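Local coordinates for protein DnaJ homolog subfamily C member 27-A (Xenopus laevis, PDB 6JMG) that binds GTP and magnesium as a Rab-family small GTPase joined to a DnaJ domain, and may regulate the MEK/ERK pathway, at residues I32-R35 and Y36-R40; N263-T266 and A267-N271. All coordinates share one frame; numbering follows the deposited sequence.

Overall arrangement
Both contacts are local, and neither closes a long loop. From the N terminus, strand 15-22 leads through the nucleotide-binding loop into helix 29-38. Contact 1 (32-40) spans the end of this helix and the turn after it. The helix packs on strand 63-72 and helix 171-187. The chain then completes the six-stranded sheet of the GTPase and enters the helical DnaJ domain. Contact 2 (263-271) lies there, wholly within helix 254-278, which packs on helices 218-222 and 230-244. The two follow in series, without nesting or crossing. The centres of contacts 1 and 2 are about 55 Å apart, and their nearest atoms about 40 Å apart. They lie on opposite sides of the chain's centre.

Contact 1: I32-R35 and Y36-R40; sequences IIKR and YCEKR
Cys37 and Ile33 are joined one helical turn apart by backbone and side chain. Three bonds of the helical i to i+4 pattern span the segments. Cys37 N donates to Ile33 O at 2.9 Å, and Glu38 N donates to Lys34 O at 3.0 Å. The third, Tyr36 N to Ile32 O, is weak at 3.3 Å. Lys34 O also receives a weak bond from Arg40 N at 3.5 Å. Lys39 sits between these two donors. Its positive phi of 45° turns the chain out of the helix.

Apolar contacts face the sheet. Ile33 CG2 touches Cys37 SG at 3.8 Å, and both side chains rest on Ile69 of strand 63-72. This is the helix that follows the P-loop in small GTPases. It also packs on helix 171-187, where Tyr36 stacks on Phe175.

Charged groups gather on the outer side. The Arg40 guanidinium takes Glu38 OE1 side-on, in a salt bridge. NH2 at 3.0 Å and NE at 3.1 Å both reach that one oxygen from the same face of the carboxylate, while the oxygen lies in the guanidinium plane. Lys34 runs alongside Glu38, pointing the same way. With CG anti to the carbonyl carbon (chi1 -74°), its methylenes pass the carboxylate, and CE reaches Arg40 NH2 at 3.5 Å. Lys34 NZ and the Arg40 guanidinium are like charges close together, which the carboxylate of Glu38 probably offsets in part. Arg35 CB and CD pass near the Arg40 carbonyl, while Arg35 NH1 bonds to Gln166 O.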
ATOM      1  N   ILE A  32      -3.928  -1.908 -20.306  1.00 49.38           N
ATOM      2  CA  ILE A  32      -2.610  -2.245 -19.778  1.00 55.40           C
ATOM      3  C   ILE A  32      -2.491  -3.750 -19.577  1.00 58.48           C
ATOM      4  O   ILE A  32      -1.505  -4.372 -19.997  1.00 60.07           O
ATOM      5  CB  ILE A  32      -2.338  -1.482 -18.471  1.00 58.25           C
ATOM      6  CG1 ILE A  32      -2.069   0.001 -18.757  1.00 56.56           C
ATOM      7  CG2 ILE A  32      -1.147  -2.086 -17.773  1.00 50.98           C
ATOM      8  CD1 ILE A  32      -2.018   0.831 -17.502  1.00 50.55           C
ATOM      9  N   ILE A  33      -3.516  -4.374 -18.991  1.00 56.76           N
ATOM     10  CA  ILE A  33      -3.426  -5.801 -18.706  1.00 54.60           C
ATOM     11  C   ILE A  33      -3.420  -6.602 -20.001  1.00 60.09           C
ATOM     12  O   ILE A  33      -2.553  -7.455 -20.227  1.00 63.01           O
ATOM     13  CB  ILE A  33      -4.583  -6.225 -17.789  1.00 58.45           C
ATOM     14  CG1 ILE A  33      -4.407  -5.604 -16.396  1.00 53.47           C
ATOM     15  CG2 ILE A  33      -4.690  -7.752 -17.728  1.00 51.13           C
ATOM     16  CD1 ILE A  33      -5.695  -5.523 -15.599  1.00 57.19           C
ATOM     17  N   LYS A  34      -4.306  -6.258 -20.929  1.00 50.10           N
ATOM     18  CA  LYS A  34      -4.381  -7.063 -22.136  1.00 59.72           C
ATOM     19  C   LYS A  34      -3.201  -6.811 -23.070  1.00 63.31           C
ATOM     20  O   LYS A  34      -2.832  -7.722 -23.816  1.00 59.36           O
ATOM     21  CB  LYS A  34      -5.691  -6.758 -22.869  1.00 60.76           C
ATOM     22  CG  LYS A  34      -6.906  -7.339 -22.207  1.00 67.89           C
ATOM     23  CD  LYS A  34      -8.176  -6.965 -22.940  1.00 67.82           C
ATOM     24  CE  LYS A  34      -9.293  -7.933 -22.567  1.00 76.66           C
ATOM     25  NZ  LYS A  34     -10.621  -7.266 -22.526  1.00 88.29           N
ATOM     26  N   ARG A  35      -2.542  -5.640 -22.967  1.00 59.87           N
ATOM     27  CA  ARG A  35      -1.340  -5.389 -23.752  1.00 54.86           C
ATOM     28  C   ARG A  35      -0.211  -6.335 -23.354  1.00 59.08           C
ATOM     29  O   ARG A  35       0.410  -6.971 -24.216  1.00 65.35           O
ATOM     30  CB  ARG A  35      -0.907  -3.930 -23.597  1.00 59.71           C
ATOM     31  CG  ARG A  35       0.394  -3.529 -24.332  1.00 52.89           C
ATOM     32  CD  ARG A  35       0.266  -3.656 -25.841  1.00 59.90           C
ATOM     33  NE  ARG A  35       1.543  -3.449 -26.514  1.00 63.24           N
ATOM     34  CZ  ARG A  35       1.764  -2.532 -27.453  1.00 69.83           C
ATOM     35  NH1 ARG A  35       0.779  -1.722 -27.844  1.00 54.87           N
ATOM     36  NH2 ARG A  35       2.976  -2.429 -28.005  1.00 69.33           N
ATOM     37  N   TYR A  36       0.019  -6.504 -22.054  1.00 57.57           N
ATOM     38  CA  TYR A  36       1.123  -7.355 -21.629  1.00 58.09           C
ATOM     39  C   TYR A  36       0.746  -8.839 -21.595  1.00 63.45           C
ATOM     40  O   TYR A  36       1.564  -9.686 -21.962  1.00 70.15           O
ATOM     41  CB  TYR A  36       1.636  -6.893 -20.268  1.00 62.94           C
ATOM     42  CG  TYR A  36       2.753  -7.732 -19.715  1.00 67.02           C
ATOM     43  CD1 TYR A  36       4.072  -7.485 -20.055  1.00 68.40           C
ATOM     44  CD2 TYR A  36       2.488  -8.782 -18.855  1.00 64.79           C
ATOM     45  CE1 TYR A  36       5.100  -8.266 -19.538  1.00 61.40           C
ATOM     46  CE2 TYR A  36       3.489  -9.547 -18.340  1.00 66.63           C
ATOM     47  CZ  TYR A  36       4.792  -9.292 -18.671  1.00 66.15           C
ATOM     48  OH  TYR A  36       5.781 -10.089 -18.133  1.00 77.50           O
ATOM     49  N   CYS A  37      -0.489  -9.187 -21.237  1.00 51.93           N
ATOM     50  CA  CYS A  37      -0.769 -10.609 -21.047  1.00 54.56           C
ATOM     51  C   CYS A  37      -1.306 -11.279 -22.290  1.00 59.02           C
ATOM     52  O   CYS A  37      -1.069 -12.474 -22.482  1.00 66.86           O
ATOM     53  CB  CYS A  37      -1.861 -10.843 -19.984  1.00 51.20           C
ATOM     54  SG  CYS A  37      -1.698 -10.024 -18.428  1.00 73.10           S
ATOM     55  N   GLU A  38      -1.997 -10.529 -23.148  1.00 64.07           N
ATOM     56  CA  GLU A  38      -2.598 -11.077 -24.356  1.00 60.35           C
ATOM     57  C   GLU A  38      -2.014 -10.484 -25.628  1.00 64.94           C
ATOM     58  O   GLU A  38      -2.475 -10.824 -26.723  1.00 67.29           O
ATOM     59  CB  GLU A  38      -4.115 -10.910 -24.294  1.00 58.78           C
ATOM     60  CG  GLU A  38      -4.783 -12.088 -23.559  1.00 69.57           C
ATOM     61  CD  GLU A  38      -6.225 -11.823 -23.133  1.00 77.14           C
ATOM     62  OE1 GLU A  38      -6.760 -10.730 -23.427  1.00 77.27           O
ATOM     63  OE2 GLU A  38      -6.823 -12.722 -22.496  1.00 87.31           O
ATOM     64  N   LYS A  39      -0.984  -9.652 -25.503  1.00 67.18           N
ATOM     65  CA  LYS A  39      -0.285  -9.021 -26.616  1.00 62.07           C
ATOM     66  C   LYS A  39      -1.251  -8.456 -27.659  1.00 61.44           C
ATOM     67  O   LYS A  39      -1.173  -8.754 -28.855  1.00 56.31           O
ATOM     68  CB  LYS A  39       0.693 -10.020 -27.257  1.00 56.28           C
ATOM     69  CG  LYS A  39       1.611 -10.766 -26.266  1.00 75.27           C
ATOM     70  CD  LYS A  39       2.923  -9.989 -26.012  1.00 97.61           C
ATOM     71  CE  LYS A  39       3.244  -9.788 -24.497  1.00100.75           C
ATOM     72  NZ  LYS A  39       4.185  -8.625 -24.185  1.00 94.05           N
ATOM     73  N   ARG A  40      -2.132  -7.568 -27.193  1.00 54.59           N
ATOM     74  CA  ARG A  40      -3.111  -6.982 -28.092  1.00 58.71           C
ATOM     75  C   ARG A  40      -3.569  -5.628 -27.565  1.00 55.76           C
ATOM     76  O   ARG A  40      -3.428  -5.325 -26.380  1.00 57.43           O
ATOM     77  CB  ARG A  40      -4.295  -7.921 -28.309  1.00 58.60           C
ATOM     78  CG  ARG A  40      -4.961  -8.418 -27.062  1.00 62.39           C
ATOM     79  CD  ARG A  40      -6.186  -9.203 -27.466  1.00 72.07           C
ATOM     80  NE  ARG A  40      -7.006  -9.588 -26.335  1.00 76.97           N
ATOM     81  CZ  ARG A  40      -8.327  -9.679 -26.366  1.00 72.86           C
ATOM     82  NH1 ARG A  40      -9.003  -9.395 -27.474  1.00 73.87           N
ATOM     83  NH2 ARG A  40      -8.970 -10.055 -25.273  1.00 71.84           N
TER

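Contact 2: N263-T266 and A267-N271; sequences NART and ALLKN
In the long helix 254-278 of the DnaJ domain, Arg265 and Leu269 meet one turn apart. Leu269 CD1 lies over one face of the Arg265 guanidinium, offset toward its rim. NH2 is the nearest atom of the group, 3.6 Å from CD1, and CZ follows at 3.7 Å. The arginine chain leaves with CG anti to the backbone N (chi1 164°) and stays extended to NE. This stands the flat group out from the helix, and Leu269 leans back toward the preceding turn to lay CD1 over it. The group is also held from outside, since Arg265 NE bonds to Asn234 OD1. Leu269 touches the same asparagine and Val233.

These partners belong to helix 230-244. In J domains this helix and the one carrying the contact form the main antiparallel pair, linked by the HPD loop. Leu268 faces the domain interior, against Val233, Trp219 and Leu222. Ala264 and Ala267 lie against Ser218 of the short helix 218-222.

Four regular i to i+4 bonds tie the segments. Leu268 N donates to Ala264 O at 3.0 Å. Leu269 N donates to Arg265 O at 2.9 Å. Lys270 N reaches Thr266 O at 2.8 Å. Ala267 N reaches Asn263 O at 3.0 Å. That last oxygen also accepts a weak bond from Thr266 OG1 at 3.5 Å. Thr266 OG1 sits between the backbone N and the carbonyl carbon (chi1 88°), which turns it back toward the preceding turn of the helix.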
ATOM      1  N   ASN A 263       5.648  -2.594  27.100  1.00 57.46           N
ATOM      2  CA  ASN A 263       5.496  -2.797  28.533  1.00 57.00           C
ATOM      3  C   ASN A 263       4.778  -1.642  29.191  1.00 56.87           C
ATOM      4  O   ASN A 263       4.066  -1.850  30.178  1.00 61.88           O
ATOM      5  CB  ASN A 263       6.849  -3.011  29.193  1.00 49.26           C
ATOM      6  CG  ASN A 263       7.391  -4.374  28.925  1.00 49.65           C
ATOM      7  OD1 ASN A 263       6.648  -5.281  28.522  1.00 63.36           O
ATOM      8  ND2 ASN A 263       8.693  -4.545  29.131  1.00 58.09           N
ATOM      9  N   ALA A 264       4.982  -0.426  28.685  1.00 59.93           N
ATOM     10  CA  ALA A 264       4.269   0.725  29.213  1.00 56.90           C
ATOM     11  C   ALA A 264       2.777   0.568  28.996  1.00 57.06           C
ATOM     12  O   ALA A 264       1.978   0.783  29.913  1.00 66.99           O
ATOM     13  CB  ALA A 264       4.774   2.013  28.549  1.00 56.47           C
ATOM     14  N   ARG A 265       2.381   0.213  27.774  1.00 53.11           N
ATOM     15  CA  ARG A 265       0.966   0.016  27.488  1.00 50.83           C
ATOM     16  C   ARG A 265       0.328  -0.927  28.492  1.00 54.83           C
ATOM     17  O   ARG A 265      -0.759  -0.654  29.012  1.00 64.09           O
ATOM     18  CB  ARG A 265       0.771  -0.524  26.075  1.00 50.34           C
ATOM     19  CG  ARG A 265      -0.594  -1.106  25.847  1.00 46.73           C
ATOM     20  CD  ARG A 265      -0.883  -1.338  24.357  1.00 51.42           C
ATOM     21  NE  ARG A 265      -2.192  -1.963  24.156  1.00 71.70           N
ATOM     22  CZ  ARG A 265      -2.490  -3.231  24.454  1.00 69.93           C
ATOM     23  NH1 ARG A 265      -1.575  -4.053  24.981  1.00 68.39           N
ATOM     24  NH2 ARG A 265      -3.717  -3.675  24.224  1.00 58.30           N
ATOM     25  N   THR A 266       0.998  -2.032  28.812  1.00 57.65           N
ATOM     26  CA  THR A 266       0.332  -2.966  29.705  1.00 66.88           C
ATOM     27  C   THR A 266       0.370  -2.454  31.137  1.00 60.95           C
ATOM     28  O   THR A 266      -0.560  -2.705  31.909  1.00 67.57           O
ATOM     29  CB  THR A 266       0.904  -4.398  29.525  1.00 77.78           C
ATOM     30  OG1 THR A 266       2.030  -4.641  30.360  1.00 78.20           O
ATOM     31  CG2 THR A 266       1.312  -4.654  28.068  1.00 77.96           C
ATOM     32  N   ALA A 267       1.360  -1.639  31.485  1.00 64.63           N
ATOM     33  CA  ALA A 267       1.353  -1.038  32.814  1.00 68.51           C
ATOM     34  C   ALA A 267       0.129  -0.148  32.990  1.00 75.57           C
ATOM     35  O   ALA A 267      -0.583  -0.239  33.996  1.00 80.35           O
ATOM     36  CB  ALA A 267       2.637  -0.243  33.047  1.00 64.92           C
ATOM     37  N   LEU A 268      -0.152   0.699  32.002  1.00 64.17           N
ATOM     38  CA  LEU A 268      -1.323   1.559  32.080  1.00 66.56           C
ATOM     39  C   LEU A 268      -2.622   0.756  32.027  1.00 74.35           C
ATOM     40  O   LEU A 268      -3.510   0.947  32.869  1.00 82.51           O
ATOM     41  CB  LEU A 268      -1.281   2.588  30.955  1.00 66.92           C
ATOM     42  CG  LEU A 268      -0.031   3.459  30.910  1.00 65.55           C
ATOM     43  CD1 LEU A 268      -0.129   4.367  29.719  1.00 63.08           C
ATOM     44  CD2 LEU A 268       0.157   4.271  32.200  1.00 62.17           C
ATOM     45  N   LEU A 269      -2.757  -0.146  31.039  1.00 67.00           N
ATOM     46  CA  LEU A 269      -3.965  -0.970  30.935  1.00 66.53           C
ATOM     47  C   LEU A 269      -4.214  -1.793  32.185  1.00 72.46           C
ATOM     48  O   LEU A 269      -5.368  -2.090  32.511  1.00 78.67           O
ATOM     49  CB  LEU A 269      -3.888  -1.917  29.738  1.00 52.94           C
ATOM     50  CG  LEU A 269      -4.047  -1.223  28.383  1.00 51.64           C
ATOM     51  CD1 LEU A 269      -4.499  -2.247  27.386  1.00 51.90           C
ATOM     52  CD2 LEU A 269      -5.052  -0.124  28.505  1.00 48.65           C
ATOM     53  N   LYS A 270      -3.159  -2.182  32.893  1.00 63.94           N
ATOM     54  CA  LYS A 270      -3.374  -2.956  34.103  1.00 63.12           C
ATOM     55  C   LYS A 270      -3.976  -2.096  35.202  1.00 80.80           C
ATOM     56  O   LYS A 270      -4.911  -2.520  35.895  1.00 86.76           O
ATOM     57  CB  LYS A 270      -2.057  -3.572  34.566  1.00 61.83           C
ATOM     58  CG  LYS A 270      -2.102  -4.169  35.972  1.00 72.37           C
ATOM     59  CD  LYS A 270      -0.811  -4.907  36.309  1.00 82.79           C
ATOM     60  CE  LYS A 270       0.148  -4.014  37.092  1.00 96.30           C
ATOM     61  NZ  LYS A 270       1.262  -4.807  37.689  1.00 99.88           N
ATOM     62  N   ASN A 271      -3.493  -0.859  35.338  1.00 89.80           N
ATOM     63  CA  ASN A 271      -3.947  -0.027  36.442  1.00 89.95           C
ATOM     64  C   ASN A 271      -5.297   0.596  36.150  1.00 70.20           C
ATOM     65  O   ASN A 271      -6.114   0.744  37.068  1.00 70.23           O
ATOM     66  CB  ASN A 271      -2.893   1.023  36.772  1.00108.81           C
ATOM     67  CG  ASN A 271      -1.632   0.391  37.354  1.00124.00           C
ATOM     68  OD1 ASN A 271      -0.579   0.362  36.712  1.00129.51           O
ATOM     69  ND2 ASN A 271      -1.750  -0.159  38.562  1.00118.51           N
TER